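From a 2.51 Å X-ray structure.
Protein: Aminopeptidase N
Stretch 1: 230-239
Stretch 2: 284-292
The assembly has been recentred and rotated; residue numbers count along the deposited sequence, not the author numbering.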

ATOM      1  N   GLN A 230      -7.372  -9.847  25.258  1.00 64.33           N
ATOM      2  CA  GLN A 230      -5.952 -10.193  25.092  1.00 69.67           C
ATOM      3  C   GLN A 230      -5.204  -9.320  24.067  1.00 72.42           C
ATOM      4  O   GLN A 230      -3.976  -9.200  24.130  1.00 67.80           O
ATOM      5  CB  GLN A 230      -5.788 -11.685  24.750  1.00 69.97           C
ATOM      6  CG  GLN A 230      -6.500 -12.159  23.485  1.00 76.09           C
ATOM      7  CD  GLN A 230      -7.929 -12.633  23.721  1.00 80.06           C
ATOM      8  OE1 GLN A 230      -8.591 -12.223  24.680  1.00 72.91           O
ATOM      9  NE2 GLN A 230      -8.414 -13.492  22.832  1.00 76.89           N
ATOM     10  N   ASP A 231      -5.943  -8.715  23.137  1.00 74.89           N
ATOM     11  CA  ASP A 231      -5.360  -7.858  22.094  1.00 71.44           C
ATOM     12  C   ASP A 231      -5.318  -6.359  22.451  1.00 64.72           C
ATOM     13  O   ASP A 231      -4.501  -5.611  21.904  1.00 53.69           O
ATOM     14  CB  ASP A 231      -6.140  -8.029  20.778  1.00 81.98           C
ATOM     15  CG  ASP A 231      -6.036  -9.438  20.196  1.00 81.23           C
ATOM     16  OD1 ASP A 231      -5.008 -10.112  20.419  1.00 72.36           O
ATOM     17  OD2 ASP A 231      -6.982  -9.864  19.497  1.00 80.53           O
ATOM     18  N   ILE A 232      -6.188  -5.923  23.363  1.00 59.56           N
ATOM     19  CA  ILE A 232      -6.424  -4.489  23.591  1.00 54.91           C
ATOM     20  C   ILE A 232      -5.198  -3.722  24.124  1.00 57.40           C
ATOM     21  O   ILE A 232      -4.998  -2.550  23.784  1.00 45.39           O
ATOM     22  CB  ILE A 232      -7.672  -4.262  24.497  1.00 56.29           C
ATOM     23  CG1 ILE A 232      -8.194  -2.821  24.381  1.00 56.92           C
ATOM     24  CG2 ILE A 232      -7.376  -4.604  25.956  1.00 58.27           C
ATOM     25  CD1 ILE A 232      -8.654  -2.415  22.996  1.00 49.01           C
ATOM     26  N   ASP A 233      -4.371  -4.386  24.933  1.00 67.40           N
ATOM     27  CA  ASP A 233      -3.182  -3.754  25.525  1.00 65.94           C
ATOM     28  C   ASP A 233      -2.155  -3.287  24.484  1.00 59.84           C
ATOM     29  O   ASP A 233      -1.346  -2.411  24.770  1.00 52.74           O
ATOM     30  CB  ASP A 233      -2.503  -4.701  26.526  1.00 74.29           C
ATOM     31  CG  ASP A 233      -3.312  -4.893  27.803  1.00 90.20           C
ATOM     32  OD1 ASP A 233      -4.425  -4.332  27.907  1.00 95.13           O
ATOM     33  OD2 ASP A 233      -2.828  -5.610  28.707  1.00 94.85           O
ATOM     34  N   LYS A 234      -2.193  -3.863  23.285  1.00 56.91           N
ATOM     35  CA  LYS A 234      -1.272  -3.490  22.218  1.00 57.81           C
ATOM     36  C   LYS A 234      -1.927  -2.550  21.194  1.00 52.10           C
ATOM     37  O   LYS A 234      -1.408  -2.379  20.090  1.00 45.24           O
ATOM     38  CB  LYS A 234      -0.739  -4.750  21.521  1.00 68.39           C
ATOM     39  CG  LYS A 234      -0.054  -5.750  22.446  1.00 71.65           C
ATOM     40  CD  LYS A 234      -1.002  -6.842  22.932  1.00 82.29           C
ATOM     41  CE  LYS A 234      -0.347  -7.766  23.952  1.00 89.15           C
ATOM     42  NZ  LYS A 234      -0.222  -7.160  25.312  1.00 84.40           N
ATOM     43  N   CYS A 235      -3.052  -1.934  21.563  1.00 53.49           N
ATOM     44  CA  CYS A 235      -3.770  -1.012  20.673  1.00 58.27           C
ATOM     45  C   CYS A 235      -3.631   0.462  21.077  1.00 53.45           C
ATOM     46  O   CYS A 235      -4.359   1.314  20.569  1.00 58.07           O
ATOM     47  CB  CYS A 235      -5.258  -1.390  20.612  1.00 55.93           C
ATOM     48  SG  CYS A 235      -5.604  -2.925  19.724  1.00 57.91           S
ATOM     49  N   HIS A 236      -2.690   0.769  21.969  1.00 57.05           N
ATOM     50  CA  HIS A 236      -2.556   2.135  22.487  1.00 52.12           C
ATOM     51  C   HIS A 236      -1.870   3.090  21.511  1.00 45.61           C
ATOM     52  O   HIS A 236      -2.224   4.270  21.458  1.00 44.43           O
ATOM     53  CB  HIS A 236      -1.858   2.134  23.850  1.00 48.01           C
ATOM     54  CG  HIS A 236      -2.733   1.633  24.956  1.00 53.46           C
ATOM     55  ND1 HIS A 236      -3.467   2.474  25.764  1.00 54.51           N
ATOM     56  CD2 HIS A 236      -3.020   0.375  25.365  1.00 56.98           C
ATOM     57  CE1 HIS A 236      -4.153   1.757  26.636  1.00 59.74           C
ATOM     58  NE2 HIS A 236      -3.901   0.479  26.414  1.00 60.84           N
ATOM     59  N   TYR A 237      -0.910   2.589  20.737  1.00 45.44           N
ATOM     60  CA  TYR A 237      -0.272   3.410  19.706  1.00 44.08           C
ATOM     61  C   TYR A 237      -1.253   3.789  18.588  1.00 45.49           C
ATOM     62  O   TYR A 237      -1.191   4.898  18.057  1.00 42.51           O
ATOM     63  CB  TYR A 237       0.954   2.721  19.102  1.00 44.23           C
ATOM     64  CG  TYR A 237       1.674   3.628  18.131  1.00 50.38           C
ATOM     65  CD1 TYR A 237       2.450   4.687  18.590  1.00 53.76           C
ATOM     66  CD2 TYR A 237       1.540   3.463  16.754  1.00 51.20           C
ATOM     67  CE1 TYR A 237       3.091   5.541  17.709  1.00 49.89           C
ATOM     68  CE2 TYR A 237       2.183   4.312  15.866  1.00 45.68           C
ATOM     69  CZ  TYR A 237       2.957   5.349  16.350  1.00 47.67           C
ATOM     70  OH  TYR A 237       3.603   6.202  15.485  1.00 47.56           O
ATOM     71  N   ALA A 238      -2.148   2.870  18.235  1.00 44.10           N
ATOM     72  CA  ALA A 238      -3.171   3.135  17.220  1.00 41.18           C
ATOM     73  C   ALA A 238      -4.031   4.345  17.581  1.00 42.34           C
ATOM     74  O   ALA A 238      -4.331   5.177  16.726  1.00 47.61           O
ATOM     75  CB  ALA A 238      -4.049   1.913  17.030  1.00 39.62           C
ATOM     76  N   MET A 239      -4.430   4.438  18.847  1.00 46.41           N
ATOM     77  CA  MET A 239      -5.196   5.585  19.328  1.00 45.77           C
ATOM     78  C   MET A 239      -4.444   6.875  19.041  1.00 43.31           C
ATOM     79  O   MET A 239      -5.039   7.865  18.617  1.00 47.52           O
ATOM     80  CB  MET A 239      -5.467   5.468  20.832  1.00 48.93           C
ATOM     81  CG  MET A 239      -6.278   6.622  21.416  1.00 50.90           C
ATOM     82  SD  MET A 239      -7.892   6.854  20.637  1.00 45.72           S
ATOM     83  CE  MET A 239      -8.875   5.699  21.589  1.00 44.31           C
ATOM     84  N   ASN A 284      -7.643  -5.857  10.585  1.00 40.80           N
ATOM     85  CA  ASN A 284      -6.983  -7.050  11.083  1.00 40.38           C
ATOM     86  C   ASN A 284      -6.163  -6.613  12.286  1.00 42.65           C
ATOM     87  O   ASN A 284      -5.552  -5.540  12.247  1.00 42.72           O
ATOM     88  CB  ASN A 284      -6.065  -7.617   9.998  1.00 44.27           C
ATOM     89  CG  ASN A 284      -5.724  -9.077  10.210  1.00 43.39           C
ATOM     90  OD1 ASN A 284      -5.493  -9.530  11.332  1.00 41.55           O
ATOM     91  ND2 ASN A 284      -5.681  -9.822   9.118  1.00 45.99           N
ATOM     92  N   THR A 285      -6.146  -7.413  13.352  1.00 45.58           N
ATOM     93  CA  THR A 285      -5.390  -7.042  14.560  1.00 49.60           C
ATOM     94  C   THR A 285      -3.895  -6.868  14.298  1.00 47.60           C
ATOM     95  O   THR A 285      -3.266  -6.004  14.899  1.00 55.22           O
ATOM     96  CB  THR A 285      -5.565  -8.049  15.717  1.00 53.55           C
ATOM     97  OG1 THR A 285      -5.498  -9.390  15.219  1.00 63.10           O
ATOM     98  CG2 THR A 285      -6.892  -7.832  16.419  1.00 59.36           C
ATOM     99  N   LYS A 286      -3.332  -7.670  13.399  1.00 53.05           N
ATOM    100  CA  LYS A 286      -1.891  -7.620  13.140  1.00 61.41           C
ATOM    101  C   LYS A 286      -1.424  -6.300  12.524  1.00 55.24           C
ATOM    102  O   LYS A 286      -0.242  -5.970  12.618  1.00 68.15           O
ATOM    103  CB  LYS A 286      -1.435  -8.801  12.268  1.00 68.07           C
ATOM    104  CG  LYS A 286      -1.913  -8.774  10.824  1.00 74.25           C
ATOM    105  CD  LYS A 286      -1.131  -9.764   9.972  1.00 82.61           C
ATOM    106  CE  LYS A 286      -1.729  -9.886   8.579  1.00 85.18           C
ATOM    107  NZ  LYS A 286      -0.792 -10.508   7.604  1.00 84.61           N
ATOM    108  N   TYR A 287      -2.337  -5.553  11.902  1.00 54.49           N
ATOM    109  CA  TYR A 287      -1.980  -4.288  11.251  1.00 51.31           C
ATOM    110  C   TYR A 287      -2.048  -3.060  12.165  1.00 45.66           C
ATOM    111  O   TYR A 287      -1.555  -2.000  11.772  1.00 43.26           O
ATOM    112  CB  TYR A 287      -2.841  -4.046   9.997  1.00 56.05           C
ATOM    113  CG  TYR A 287      -2.570  -5.003   8.845  1.00 77.32           C
ATOM    114  CD1 TYR A 287      -1.267  -5.261   8.406  1.00 83.92           C
ATOM    115  CD2 TYR A 287      -3.618  -5.634   8.176  1.00 77.59           C
ATOM    116  CE1 TYR A 287      -1.022  -6.130   7.355  1.00 85.42           C
ATOM    117  CE2 TYR A 287      -3.381  -6.503   7.123  1.00 79.87           C
ATOM    118  CZ  TYR A 287      -2.084  -6.745   6.715  1.00 81.21           C
ATOM    119  OH  TYR A 287      -1.848  -7.610   5.670  1.00 71.79           O
ATOM    120  N   ILE A 288      -2.641  -3.181  13.357  1.00 43.56           N
ATOM    121  CA  ILE A 288      -2.720  -2.041  14.299  1.00 48.02           C
ATOM    122  C   ILE A 288      -2.102  -2.270  15.691  1.00 47.83           C
ATOM    123  O   ILE A 288      -2.147  -1.380  16.547  1.00 41.02           O
ATOM    124  CB  ILE A 288      -4.175  -1.544  14.477  1.00 51.14           C
ATOM    125  CG1 ILE A 288      -5.050  -2.607  15.142  1.00 53.82           C
ATOM    126  CG2 ILE A 288      -4.771  -1.136  13.135  1.00 55.42           C
ATOM    127  CD1 ILE A 288      -6.438  -2.107  15.475  1.00 57.46           C
ATOM    128  N   MET A 289      -1.519  -3.444  15.920  1.00 51.24           N
ATOM    129  CA  MET A 289      -0.961  -3.767  17.232  1.00 54.61           C
ATOM    130  C   MET A 289       0.519  -3.418  17.301  1.00 53.56           C
ATOM    131  O   MET A 289       1.264  -3.638  16.344  1.00 58.17           O
ATOM    132  CB  MET A 289      -1.163  -5.249  17.561  1.00 56.11           C
ATOM    133  CG  MET A 289      -2.568  -5.597  18.030  1.00 58.19           C
ATOM    134  SD  MET A 289      -2.667  -7.228  18.802  1.00 67.05           S
ATOM    135  CE  MET A 289      -1.834  -8.251  17.585  1.00 63.03           C
ATOM    136  N   ALA A 290       0.940  -2.871  18.437  1.00 51.57           N
ATOM    137  CA  ALA A 290       2.349  -2.580  18.668  1.00 52.67           C
ATOM    138  C   ALA A 290       2.634  -2.413  20.154  1.00 55.71           C
ATOM    139  O   ALA A 290       1.976  -1.627  20.831  1.00 58.28           O
ATOM    140  CB  ALA A 290       2.766  -1.331  17.905  1.00 49.40           C
ATOM    141  N   SER A 291       3.605  -3.178  20.650  1.00 66.59           N
ATOM    142  CA  SER A 291       4.145  -2.999  21.995  1.00 65.19           C
ATOM    143  C   SER A 291       5.521  -2.374  21.859  1.00 66.98           C
ATOM    144  O   SER A 291       6.168  -2.527  20.823  1.00 62.30           O
ATOM    145  CB  SER A 291       4.255  -4.344  22.717  1.00 69.50           C
ATOM    146  OG  SER A 291       3.088  -5.126  22.513  1.00 70.80           O
ATOM    147  N   ASN A 292       5.966  -1.663  22.896  1.00 86.88           N
ATOM    148  CA  ASN A 292       7.293  -1.027  22.890  1.00 92.16           C
ATOM    149  C   ASN A 292       8.423  -2.051  22.802  1.00 95.27           C
ATOM    150  O   ASN A 292       9.456  -1.810  22.160  1.00 73.35           O
ATOM    151  CB  ASN A 292       7.491  -0.148  24.132  1.00 99.37           C
ATOM    152  CG  ASN A 292       6.947   1.257  23.946  1.00 98.69           C
ATOM    153  OD1 ASN A 292       7.673   2.241  24.100  1.00 91.81           O
ATOM    154  ND2 ASN A 292       5.668   1.357  23.602  1.00 89.02           N
TER

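What ties the two stretches together at Lys 234, the residue with the most covered surface? Its carbonyl oxygen accepts the one hydrogen bond between the stretches. Ala 290 N donates a hydrogen bond to Lys 234 O at 2.9 Å, nearly straight at 162°, and Met 289 CA brings a CA-H...O contact to the same oxygen at 3.2 Å. One acceptor thus receives two consecutive residues, where the backbones of Lys 234 and Met 289 run 5.0 Å apart between CA atoms.

Where does the lysine side chain go? Its CA-to-CB bond points toward the other stretch, and Lys 234 CG passes 3.2 Å from Ser 291 OG, but the end of the chain leads away. The aliphatic part therefore makes the contact, while the ammonium finds no partner in the second stretch.

How does Met 289 use its side chain? It reaches along the first stretch: Met 289 SD lies 3.9 Å from Asp 231 O, and Met 289 CG is 4.4 Å from Cys 235 SG, an apolar contact.

What does Ile 288 add? It is buried and packs loosely against apolar neighbours. Ile 288 CD1 sits 4.4 Å from Cys 235 SG, just before the helix, and Ile 288 CB lies 4.3 Å from Ala 238 CB, within it.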